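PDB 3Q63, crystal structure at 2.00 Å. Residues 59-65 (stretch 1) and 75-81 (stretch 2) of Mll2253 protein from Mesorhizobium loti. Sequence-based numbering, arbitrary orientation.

Stretch 1 59-65: GVLDCEV
Stretch 2 75-81: SYTWNLA

The two stretches run roughly antiparallel, the axes of strands 60-65 and 75-77 making an angle of 143° between their N-to-C directions and approaching to 4.3 Å. Their firmest link is a reciprocal backbone pair between D62 and N79: D62 N donates to N79 O at 2.8 Å with a nearly straight N-H...O angle of 171°, and N79 N returns a bond to D62 O at 3.0 Å and 157°. The CA atoms of this antiparallel bridge lie 5.2 Å apart.

Two residues further along stretch 1, T77 N donates to E64 O at 2.8 Å. The threonine side chain adds to this point: with chi1 at 51° (p), OG1 comes within 2.6 Å of E64 N and accepts a weak hydrogen bond, bent to 115°. Between these bonded points C63 CA faces T77 CA at 4.8 Å, and C63 CB approaches T77 O to 3.0 Å. That carbonyl is buried by the contact without a polar partner. The register ends with V65 opposite Y76 as a non-hydrogen-bonded antiparallel pair, CA atoms about 4.2 Å apart and both side chains on the same face of the sheet; V65 CA lies 3.7 Å from Y76 CB.

A water extends the polar network at the other end, donating to D62 OD1 at 2.7 Å and accepting from A81 N at 2.9 Å. The m rotamer of D62 (chi1 -55°) places its carboxylate for this bridge, while OD2 is satisfied elsewhere in the structure.

Stretch 1 is extended from V60 onward, with phi/psi of -121/147 at L61, -105/126 at D62 and -131/160 at C63. In stretch 2, Y76 (-159/155) and T77 (-70/156) lead to W78 at -144/87, then N79 at -123/161 and L80 at -154/111.

L61 provides the main apolar contact and has 84 Å² covered by stretch 2. Its m,t rotamer (-75°, 171°) carries CD1 over one face of the W78 indole, 3.5 Å from the five-membered ring centroid and 25° off its normal, a CH-pi contact. The CA-to-CB bond of W78 points away, yet chi1 of -178° and chi2 of -74° bring the ring back to the leucine. L61 CD2 meets L80 CD1 at 3.7 Å, and the latter also lies 3.1 Å from V60 O. Y76, with chi1 47° and chi2 -101°, leaves CD2 4.5 Å from C63 CB. Altogether 564 Å² is buried, summed over both sides.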

ATOM      1  N   GLY B  59      -0.183  -3.684  -4.857  1.00 15.00           N
ATOM      2  CA  GLY B  59      -0.423  -2.350  -5.384  1.00 13.66           C
ATOM      3  C   GLY B  59       0.819  -1.775  -6.030  1.00 15.20           C
ATOM      4  O   GLY B  59       1.935  -2.065  -5.595  1.00 13.41           O
ATOM      5  N   VAL B  60       0.639  -0.957  -7.061  1.00 16.24           N
ATOM      6  CA  VAL B  60       1.784  -0.371  -7.756  1.00 17.72           C
ATOM      7  C   VAL B  60       1.444   0.970  -8.378  1.00 18.32           C
ATOM      8  O   VAL B  60       0.323   1.193  -8.815  1.00 18.56           O
ATOM      9  CB  VAL B  60       2.302  -1.322  -8.867  1.00 18.26           C
ATOM     10  CG1 VAL B  60       1.203  -1.625  -9.843  1.00 21.35           C
ATOM     11  CG2 VAL B  60       3.496  -0.705  -9.583  1.00 18.74           C
ATOM     12  N   LEU B  61       2.428   1.860  -8.398  1.00 16.50           N
ATOM     13  CA  LEU B  61       2.280   3.182  -8.977  1.00 17.47           C
ATOM     14  C   LEU B  61       3.315   3.332 -10.079  1.00 16.45           C
ATOM     15  O   LEU B  61       4.406   2.763  -9.990  1.00 15.49           O
ATOM     16  CB  LEU B  61       2.523   4.266  -7.923  1.00 20.49           C
ATOM     17  CG  LEU B  61       1.412   4.484  -6.902  1.00 20.81           C
ATOM     18  CD1 LEU B  61       1.908   5.408  -5.825  1.00 25.08           C
ATOM     19  CD2 LEU B  61       0.186   5.042  -7.591  1.00 22.77           C
ATOM     20  N   ASP B  62       2.964   4.089 -11.116  1.00 15.70           N
ATOM     21  CA  ASP B  62       3.860   4.346 -12.243  1.00 17.09           C
ATOM     22  C   ASP B  62       4.362   5.770 -12.076  1.00 17.38           C
ATOM     23  O   ASP B  62       3.562   6.701 -11.980  1.00 13.98           O
ATOM     24  CB  ASP B  62       3.106   4.246 -13.561  1.00 19.15           C
ATOM     25  CG  ASP B  62       2.383   2.922 -13.721  1.00 26.61           C
ATOM     26  OD1 ASP B  62       1.388   2.881 -14.481  1.00 28.71           O
ATOM     27  OD2 ASP B  62       2.809   1.931 -13.091  1.00 26.73           O
ATOM     28  N   CYS B  63       5.680   5.947 -12.078  1.00 17.06           N
ATOM     29  CA  CYS B  63       6.256   7.273 -11.880  1.00 17.44           C
ATOM     30  C   CYS B  63       7.315   7.671 -12.898  1.00 18.81           C
ATOM     31  O   CYS B  63       7.932   6.827 -13.553  1.00 16.39           O
ATOM     32  CB  CYS B  63       6.891   7.371 -10.492  1.00 18.00           C
ATOM     33  SG  CYS B  63       5.940   6.678  -9.147  1.00 21.90           S
ATOM     34  N   GLU B  64       7.531   8.978 -12.996  1.00 15.93           N
ATOM     35  CA  GLU B  64       8.520   9.531 -13.899  1.00 18.89           C
ATOM     36  C   GLU B  64       9.152  10.750 -13.238  1.00 17.58           C
ATOM     37  O   GLU B  64       8.443  11.619 -12.736  1.00 17.75           O
ATOM     38  CB  GLU B  64       7.861   9.953 -15.209  1.00 20.30           C
ATOM     39  CG  GLU B  64       8.854  10.405 -16.257  1.00 24.89           C
ATOM     40  CD  GLU B  64       8.241  11.344 -17.274  1.00 25.39           C
ATOM     41  OE1 GLU B  64       7.042  11.185 -17.581  1.00 26.24           O
ATOM     42  OE2 GLU B  64       8.967  12.233 -17.775  1.00 27.26           O
ATOM     43  N   VAL B  65      10.477  10.812 -13.224  1.00 16.10           N
ATOM     44  CA  VAL B  65      11.154  11.958 -12.629  1.00 14.89           C
ATOM     45  C   VAL B  65      10.929  13.162 -13.540  1.00 13.46           C
ATOM     46  O   VAL B  65      11.115  13.073 -14.754  1.00 16.62           O
ATOM     47  CB  VAL B  65      12.664  11.686 -12.452  1.00 15.54           C
ATOM     48  CG1 VAL B  65      13.335  12.877 -11.792  1.00 13.84           C
ATOM     49  CG2 VAL B  65      12.863  10.437 -11.585  1.00 15.47           C
ATOM     50  N   SER B  75      10.876  16.366  -8.046  1.00 16.82           N
ATOM     51  CA  SER B  75       9.500  16.138  -8.469  1.00 18.22           C
ATOM     52  C   SER B  75       9.398  14.957  -9.411  1.00 16.50           C
ATOM     53  O   SER B  75      10.304  14.698 -10.201  1.00 16.62           O
ATOM     54  CB  SER B  75       8.935  17.385  -9.157  1.00 18.77           C
ATOM     55  OG  SER B  75       7.630  17.141  -9.657  1.00 23.42           O
ATOM     56  N   TYR B  76       8.292  14.229  -9.298  1.00 15.93           N
ATOM     57  CA  TYR B  76       8.020  13.084 -10.155  1.00 14.74           C
ATOM     58  C   TYR B  76       6.535  12.766 -10.188  1.00 15.65           C
ATOM     59  O   TYR B  76       5.799  13.107  -9.249  1.00 14.75           O
ATOM     60  CB  TYR B  76       8.811  11.833  -9.722  1.00 14.54           C
ATOM     61  CG  TYR B  76       8.805  11.459  -8.246  1.00 13.38           C
ATOM     62  CD1 TYR B  76       9.898  11.762  -7.433  1.00 15.22           C
ATOM     63  CD2 TYR B  76       7.756  10.724  -7.685  1.00 14.57           C
ATOM     64  CE1 TYR B  76       9.958  11.339  -6.102  1.00 16.52           C
ATOM     65  CE2 TYR B  76       7.803  10.295  -6.354  1.00 14.72           C
ATOM     66  CZ  TYR B  76       8.908  10.605  -5.569  1.00 17.07           C
ATOM     67  OH  TYR B  76       8.968  10.178  -4.257  1.00 13.87           O
ATOM     68  N   THR B  77       6.095  12.134 -11.278  1.00 15.50           N
ATOM     69  CA  THR B  77       4.693  11.755 -11.428  1.00 15.24           C
ATOM     70  C   THR B  77       4.398  10.629 -10.454  1.00 14.85           C
ATOM     71  O   THR B  77       5.291   9.883 -10.044  1.00 13.10           O
ATOM     72  CB  THR B  77       4.362  11.246 -12.859  1.00 15.12           C
ATOM     73  OG1 THR B  77       5.308  10.235 -13.231  1.00 17.85           O
ATOM     74  CG2 THR B  77       4.394  12.386 -13.877  1.00 14.99           C
ATOM     75  N   TRP B  78       3.123  10.519 -10.109  1.00 13.82           N
ATOM     76  CA  TRP B  78       2.626   9.539  -9.157  1.00 14.30           C
ATOM     77  C   TRP B  78       1.271   9.163  -9.742  1.00 14.61           C
ATOM     78  O   TRP B  78       0.246   9.754  -9.392  1.00 15.94           O
ATOM     79  CB  TRP B  78       2.498  10.247  -7.811  1.00 14.32           C
ATOM     80  CG  TRP B  78       2.042   9.447  -6.665  1.00 16.02           C
ATOM     81  CD1 TRP B  78       0.773   9.000  -6.420  1.00 15.13           C
ATOM     82  CD2 TRP B  78       2.822   9.090  -5.523  1.00 17.26           C
ATOM     83  NE1 TRP B  78       0.719   8.396  -5.188  1.00 15.95           N
ATOM     84  CE2 TRP B  78       1.963   8.438  -4.618  1.00 17.14           C
ATOM     85  CE3 TRP B  78       4.168   9.263  -5.177  1.00 17.98           C
ATOM     86  CZ2 TRP B  78       2.405   7.958  -3.382  1.00 19.86           C
ATOM     87  CZ3 TRP B  78       4.611   8.787  -3.948  1.00 20.37           C
ATOM     88  CH2 TRP B  78       3.729   8.141  -3.065  1.00 20.21           C
ATOM     89  N   ASN B  79       1.285   8.183 -10.647  1.00 14.62           N
ATOM     90  CA  ASN B  79       0.084   7.755 -11.364  1.00 15.38           C
ATOM     91  C   ASN B  79      -0.312   6.304 -11.254  1.00 18.37           C
ATOM     92  O   ASN B  79       0.497   5.432 -10.949  1.00 16.79           O
ATOM     93  CB  ASN B  79       0.235   8.023 -12.857  1.00 14.10           C
ATOM     94  CG  ASN B  79       0.620   9.448 -13.168  1.00 18.70           C
ATOM     95  OD1 ASN B  79       0.351  10.374 -12.398  1.00 16.51           O
ATOM     96  ND2 ASN B  79       1.233   9.637 -14.328  1.00 18.36           N
ATOM     97  N   LEU B  80      -1.572   6.051 -11.574  1.00 18.90           N
ATOM     98  CA  LEU B  80      -2.093   4.695 -11.566  1.00 21.75           C
ATOM     99  C   LEU B  80      -3.251   4.665 -12.564  1.00 21.29           C
ATOM    100  O   LEU B  80      -4.283   5.301 -12.352  1.00 22.85           O
ATOM    101  CB  LEU B  80      -2.538   4.335 -10.145  1.00 22.24           C
ATOM    102  CG  LEU B  80      -2.828   2.874  -9.837  1.00 26.38           C
ATOM    103  CD1 LEU B  80      -2.411   2.552  -8.407  1.00 27.05           C
ATOM    104  CD2 LEU B  80      -4.302   2.612 -10.053  1.00 24.71           C
ATOM    105  N   ALA B  81      -3.055   3.960 -13.673  1.00 21.25           N
ATOM    106  CA  ALA B  81      -4.090   3.862 -14.694  1.00 21.78           C
ATOM    107  C   ALA B  81      -5.143   2.850 -14.260  1.00 21.58           C
ATOM    108  O   ALA B  81      -4.831   1.685 -14.006  1.00 21.97           O
ATOM    109  CB  ALA B  81      -3.476   3.446 -16.026  1.00 23.05           C
TER
HETATM  110  O   HOH W   1      -1.071   1.893 -13.881  1.00 33.55           O